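Local coordinates for chitin binding protein (Enterococcus faecalis, PDB 4A02) that cleaves glycosidic bonds in crystalline alpha- and beta-chitin oxidatively, using a single copper centre, and works in synergy with a chitinase, at residues H1-A5 with P32-E36; N24-A28 with V52-L58. One frame throughout, in Å; residues are numbered along the deposited sequence.

Interaction 1. Residues H1-A5 with P32-E36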
loop_
_atom_site.group_PDB
_atom_site.type_symbol
_atom_site.label_atom_id
_atom_site.label_comp_id
_atom_site.label_asym_id
_atom_site.label_seq_id
_atom_site.Cartn_x
_atom_site.Cartn_y
_atom_site.Cartn_z
ATOM N N HIS A 1 -2.776 13.870 0.488
ATOM C CA HIS A 1 -1.670 12.991 0.899
ATOM C C HIS A 1 -2.335 12.062 1.855
ATOM O O HIS A 1 -3.415 12.351 2.399
ATOM C CB HIS A 1 -0.506 13.724 1.421
ATOM C CG HIS A 1 -0.169 14.706 0.161
ATOM N ND1 HIS A 1 -1.115 15.135 -0.806
ATOM C CD2 HIS A 1 1.072 15.191 -0.098
ATOM C CE1 HIS A 1 -0.300 15.880 -1.577
ATOM N NE2 HIS A 1 1.012 15.964 -1.229
ATOM N N GLY A 2 -1.781 10.850 2.038
ATOM C CA GLY A 2 -2.435 9.902 2.881
ATOM C C GLY A 2 -1.791 8.549 2.828
ATOM O O GLY A 2 -0.811 8.328 2.119
ATOM N N TYR A 3 -2.363 7.634 3.614
ATOM C CA TYR A 3 -1.813 6.302 3.754
ATOM C C TYR A 3 -2.943 5.335 4.081
ATOM O O TYR A 3 -4.043 5.749 4.479
ATOM C CB TYR A 3 -0.710 6.245 4.851
ATOM C CG TYR A 3 -1.080 6.961 6.113
ATOM C CD1 TYR A 3 -1.939 6.400 7.059
ATOM C CD2 TYR A 3 -0.586 8.232 6.384
ATOM C CE1 TYR A 3 -2.277 7.075 8.204
ATOM C CE2 TYR A 3 -0.917 8.921 7.518
ATOM C CZ TYR A 3 -1.783 8.342 8.443
ATOM O OH TYR A 3 -2.087 9.064 9.565
ATOM N N VAL A 4 -2.665 4.033 3.937
ATOM C CA VAL A 4 -3.578 2.998 4.364
ATOM C C VAL A 4 -3.331 2.678 5.818
ATOM O O VAL A 4 -2.231 2.311 6.220
ATOM C CB VAL A 4 -3.499 1.754 3.467
ATOM C CG1 VAL A 4 -4.324 0.631 4.065
ATOM C CG2 VAL A 4 -3.953 2.091 2.064
ATOM N N ALA A 5 -4.393 2.863 6.629
ATOM C CA ALA A 5 -4.338 2.668 8.052
ATOM C C ALA A 5 -4.880 1.306 8.494
ATOM O O ALA A 5 -4.519 0.866 9.578
ATOM C CB ALA A 5 -5.097 3.801 8.761
ATOM N N PRO A 32 4.656 9.204 6.567
ATOM C CA PRO A 32 4.069 8.038 5.895
ATOM C C PRO A 32 3.067 8.409 4.796
ATOM O O PRO A 32 2.771 7.568 3.939
ATOM C CB PRO A 32 3.378 7.283 7.038
ATOM C CG PRO A 32 3.065 8.374 8.032
ATOM C CD PRO A 32 4.258 9.247 8.001
ATOM N N GLN A 33 2.569 9.645 4.847
ATOM C CA GLN A 33 1.584 10.153 3.911
ATOM C C GLN A 33 2.166 10.638 2.592
ATOM O O GLN A 33 1.399 11.058 1.702
ATOM C CB GLN A 33 0.793 11.306 4.542
ATOM C CG GLN A 33 1.559 12.611 4.717
ATOM C CD GLN A 33 2.362 12.738 5.956
ATOM O OE1 GLN A 33 2.692 11.746 6.643
ATOM N NE2 GLN A 33 2.760 13.961 6.295
ATOM N N SER A 34 3.495 10.634 2.442
ATOM C CA SER A 34 4.159 11.350 1.352
ATOM C C SER A 34 4.761 10.475 0.277
ATOM O O SER A 34 5.703 10.898 -0.413
ATOM C CB SER A 34 5.187 12.321 1.936
ATOM O OG SER A 34 4.574 13.189 2.827
ATOM N N ILE A 35 4.215 9.274 0.074
ATOM C CA ILE A 35 4.757 8.353 -0.906
ATOM C C ILE A 35 4.034 8.605 -2.246
ATOM O O ILE A 35 3.140 7.894 -2.684
ATOM C CB ILE A 35 4.726 6.906 -0.447
ATOM C CG1 ILE A 35 5.378 6.794 0.925
ATOM C CG2 ILE A 35 5.401 6.021 -1.469
ATOM C CD1 ILE A 35 5.366 5.390 1.503
ATOM N N GLU A 36 4.461 9.709 -2.869
ATOM C CA GLU A 36 3.815 10.348 -4.007
ATOM C C GLU A 36 4.696 10.182 -5.264
ATOM O O GLU A 36 5.862 10.615 -5.232
ATOM C CB GLU A 36 3.592 11.857 -3.730
ATOM C CG GLU A 36 2.836 12.546 -4.807
ATOM C CD GLU A 36 2.615 13.999 -4.590
ATOM O OE1 GLU A 36 3.084 14.580 -3.568
ATOM O OE2 GLU A 36 1.891 14.636 -5.394
HETATM O O HOH W 1 1.932 7.876 1.282
#

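Interaction 2. Residues N24-A28 with V52-L58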
loop_
_atom_site.group_PDB
_atom_site.type_symbol
_atom_site.label_atom_id
_atom_site.label_comp_id
_atom_site.label_asym_id
_atom_site.label_seq_id
_atom_site.Cartn_x
_atom_site.Cartn_y
_atom_site.Cartn_z
ATOM N N ASN A 24 13.015 0.949 10.644
ATOM C CA ASN A 24 13.758 1.452 9.481
ATOM C C ASN A 24 12.922 1.499 8.216
ATOM O O ASN A 24 13.114 0.746 7.253
ATOM C CB ASN A 24 15.058 0.719 9.262
ATOM C CG ASN A 24 15.890 1.402 8.200
ATOM O OD1 ASN A 24 15.665 2.583 7.894
ATOM N ND2 ASN A 24 16.846 0.677 7.641
ATOM N N VAL A 25 12.011 2.483 8.170
ATOM C CA VAL A 25 11.194 2.758 7.009
ATOM C C VAL A 25 11.625 4.097 6.346
ATOM O O VAL A 25 10.885 4.685 5.545
ATOM C CB VAL A 25 9.698 2.782 7.321
ATOM C CG1 VAL A 25 9.217 1.394 7.711
ATOM C CG2 VAL A 25 9.346 3.797 8.372
ATOM N N GLY A 26 12.847 4.557 6.626
ATOM C CA GLY A 26 13.301 5.806 6.073
ATOM C C GLY A 26 12.374 6.938 6.439
ATOM O O GLY A 26 11.877 7.040 7.552
ATOM N N ARG A 27 12.142 7.823 5.455
ATOM C CA ARG A 27 11.310 9.004 5.679
ATOM C C ARG A 27 9.913 8.667 6.154
ATOM O O ARG A 27 9.272 9.535 6.743
ATOM C CB ARG A 27 11.181 9.831 4.406
ATOM C CG ARG A 27 12.394 10.614 3.984
ATOM C CD ARG A 27 12.206 11.221 2.603
ATOM N NE ARG A 27 11.202 12.261 2.655
ATOM C CZ ARG A 27 10.767 12.923 1.600
ATOM N NH1 ARG A 27 11.238 12.678 0.412
ATOM N NH2 ARG A 27 9.866 13.851 1.714
ATOM N N ALA A 28 9.418 7.452 5.889
ATOM C CA ALA A 28 8.059 7.119 6.311
ATOM C C ALA A 28 7.868 7.116 7.797
ATOM O O ALA A 28 6.737 7.125 8.273
ATOM C CB ALA A 28 7.640 5.779 5.716
ATOM N N VAL A 52 10.607 7.360 -4.408
ATOM C CA VAL A 52 10.748 8.661 -3.775
ATOM C C VAL A 52 12.040 8.660 -2.941
ATOM O O VAL A 52 12.283 7.764 -2.125
ATOM C CB VAL A 52 9.520 9.029 -2.925
ATOM C CG1 VAL A 52 9.692 10.413 -2.297
ATOM C CG2 VAL A 52 8.279 8.967 -3.777
ATOM N N SER A 53 12.829 9.731 -3.091
ATOM C CA SER A 53 14.076 9.823 -2.374
ATOM C C SER A 53 13.841 9.802 -0.881
ATOM O O SER A 53 12.999 10.522 -0.361
ATOM C CB SER A 53 14.751 11.163 -2.749
ATOM O OG SER A 53 15.104 11.206 -4.089
ATOM N N GLY A 54 14.618 8.974 -0.170
ATOM C CA GLY A 54 14.554 8.874 1.240
ATOM C C GLY A 54 13.613 7.802 1.796
ATOM O O GLY A 54 13.638 7.556 3.013
ATOM N N PHE A 55 12.811 7.224 0.911
ATOM C CA PHE A 55 11.911 6.140 1.293
ATOM C C PHE A 55 12.448 4.761 0.916
ATOM O O PHE A 55 11.777 3.768 1.138
ATOM C CB PHE A 55 10.524 6.345 0.674
ATOM C CG PHE A 55 9.740 7.476 1.275
ATOM C CD1 PHE A 55 9.799 8.754 0.780
ATOM C CD2 PHE A 55 8.860 7.242 2.327
ATOM C CE1 PHE A 55 9.033 9.776 1.296
ATOM C CE2 PHE A 55 8.077 8.249 2.852
ATOM C CZ PHE A 55 8.155 9.532 2.339
ATOM N N GLU A 56 13.692 4.703 0.397
ATOM C CA GLU A 56 14.243 3.436 -0.066
ATOM C C GLU A 56 14.267 2.339 0.988
ATOM O O GLU A 56 14.162 1.175 0.578
ATOM C CB GLU A 56 15.662 3.580 -0.617
ATOM C CG GLU A 56 15.877 4.578 -1.711
ATOM C CD GLU A 56 16.037 6.035 -1.317
ATOM O OE1 GLU A 56 15.872 6.407 -0.132
ATOM O OE2 GLU A 56 16.313 6.863 -2.252
ATOM N N PRO A 57 14.407 2.576 2.293
ATOM C CA PRO A 57 14.385 1.425 3.235
ATOM C C PRO A 57 13.108 0.620 3.127
ATOM O O PRO A 57 13.124 -0.593 3.404
ATOM C CB PRO A 57 14.584 2.063 4.601
ATOM C CG PRO A 57 15.372 3.328 4.282
ATOM C CD PRO A 57 14.725 3.827 3.013
ATOM N N LEU A 58 11.990 1.237 2.736
ATOM C CA LEU A 58 10.748 0.496 2.528
ATOM C C LEU A 58 10.879 -0.586 1.472
ATOM O O LEU A 58 10.087 -1.530 1.468
ATOM C CB LEU A 58 9.618 1.436 2.106
ATOM C CG LEU A 58 9.016 2.278 3.238
ATOM C CD1 LEU A 58 8.126 3.353 2.619
ATOM C CD2 LEU A 58 8.197 1.418 4.194
#

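Interaction 1. Residues H1-A5 with P32-E36
H1 and Q33 meet beside the copper site. H1, the N-terminal residue, and H86 bind copper in the histidine brace of lytic polysaccharide monooxygenases, in which the N-terminal amine also takes part. H1 CB lies 3.3 Å from Q33 O, and Q33 CG packs 4.0 Å from H1 CB. Q33 O accepts a hydrogen bond from G2 N (3.2 Å), which arrives in the carbonyl plane on a lone pair but is bent at the hydrogen (141°). The bond joins the start of strand 2-6 to the loop before strand 36-38. Y3 CG sits between backbone N and carbonyl carbon (chi1 45°), and the ring presents its CD2 edge to Q33, with Q33 CA in the ring plane. P32 runs side by side with Y3, its CG 4.0 Å from Y3 CD2. At the H1 ring, the E36 carboxylate comes in with the two planes 74° apart. E36 CG is anti to the backbone N, and the extended chain carries OE1 to the ring, while OE2 takes a hydrogen bond from N155 ND2. One water bridges the two segments: it donates to G2 O and to P32 O (2.8 Å), and accepts from I35 N.

Interaction 2. Residues N24-A28 with V52-L58
R27 NH1 donates to S53 O over 2.9 Å, nearly in line with the carbonyl bond and only 6° out of the guanidinium plane. A second bond lies close by: R27 N gives its hydrogen to G54 O at 2.9 Å, almost straight. One arginine therefore grips two successive carbonyls of the type II beta turn from V52 to F55. The bend of the R27 chain at chi3 (69°) sets the guanidinium over the F55 rim with NH1 at S53 O. R27 CB stands over the centre of the F55 ring, a CH-pi contact 3.7 Å from the ring centroid. Further out, F55 CE1 lies over one face of the guanidinium, offset toward its rim, with the two planes 41° apart. A28 CB touches F55 CE2 at 3.8 Å and also meets L58 CD1. L58 CD2 meets V25 CG1 at 3.7 Å, and these groups form the apolar side of the contact. At the other end P57 CB packs against N24 O (3.3 Å), and the ring covers G26 N and CA. G26 has no side chain, so the backbone passes close to both P57 and G54 O. The carbonyl bonds thus join the two loops. The salt bridge from R27 NE to E31 stays within the arginine's own loop and, with the aromatic ring, probably limits the motion of the guanidinium.

Both contacts hold the long loop between helix 10-13 and strand 36-38, at different points along it. Interaction 1 fixes its end to strand 2-6 of the three-stranded sheet, beside the copper site. Interaction 2 joins an earlier part to the 52-58 loop, further from the centre of the chain. Each is partly buried, but interaction 2 includes the exposed N24 and S53. Each has one backbone hydrogen bond between its segments; interaction 2 adds an arginine head and an aromatic ring, interaction 1 a bridging water. The two touch, among other places, at I35, whose CG1 packs on F55 CE2 (3.6 Å) and whose CD1 meets L58 CD1. An apolar patch thus connects them.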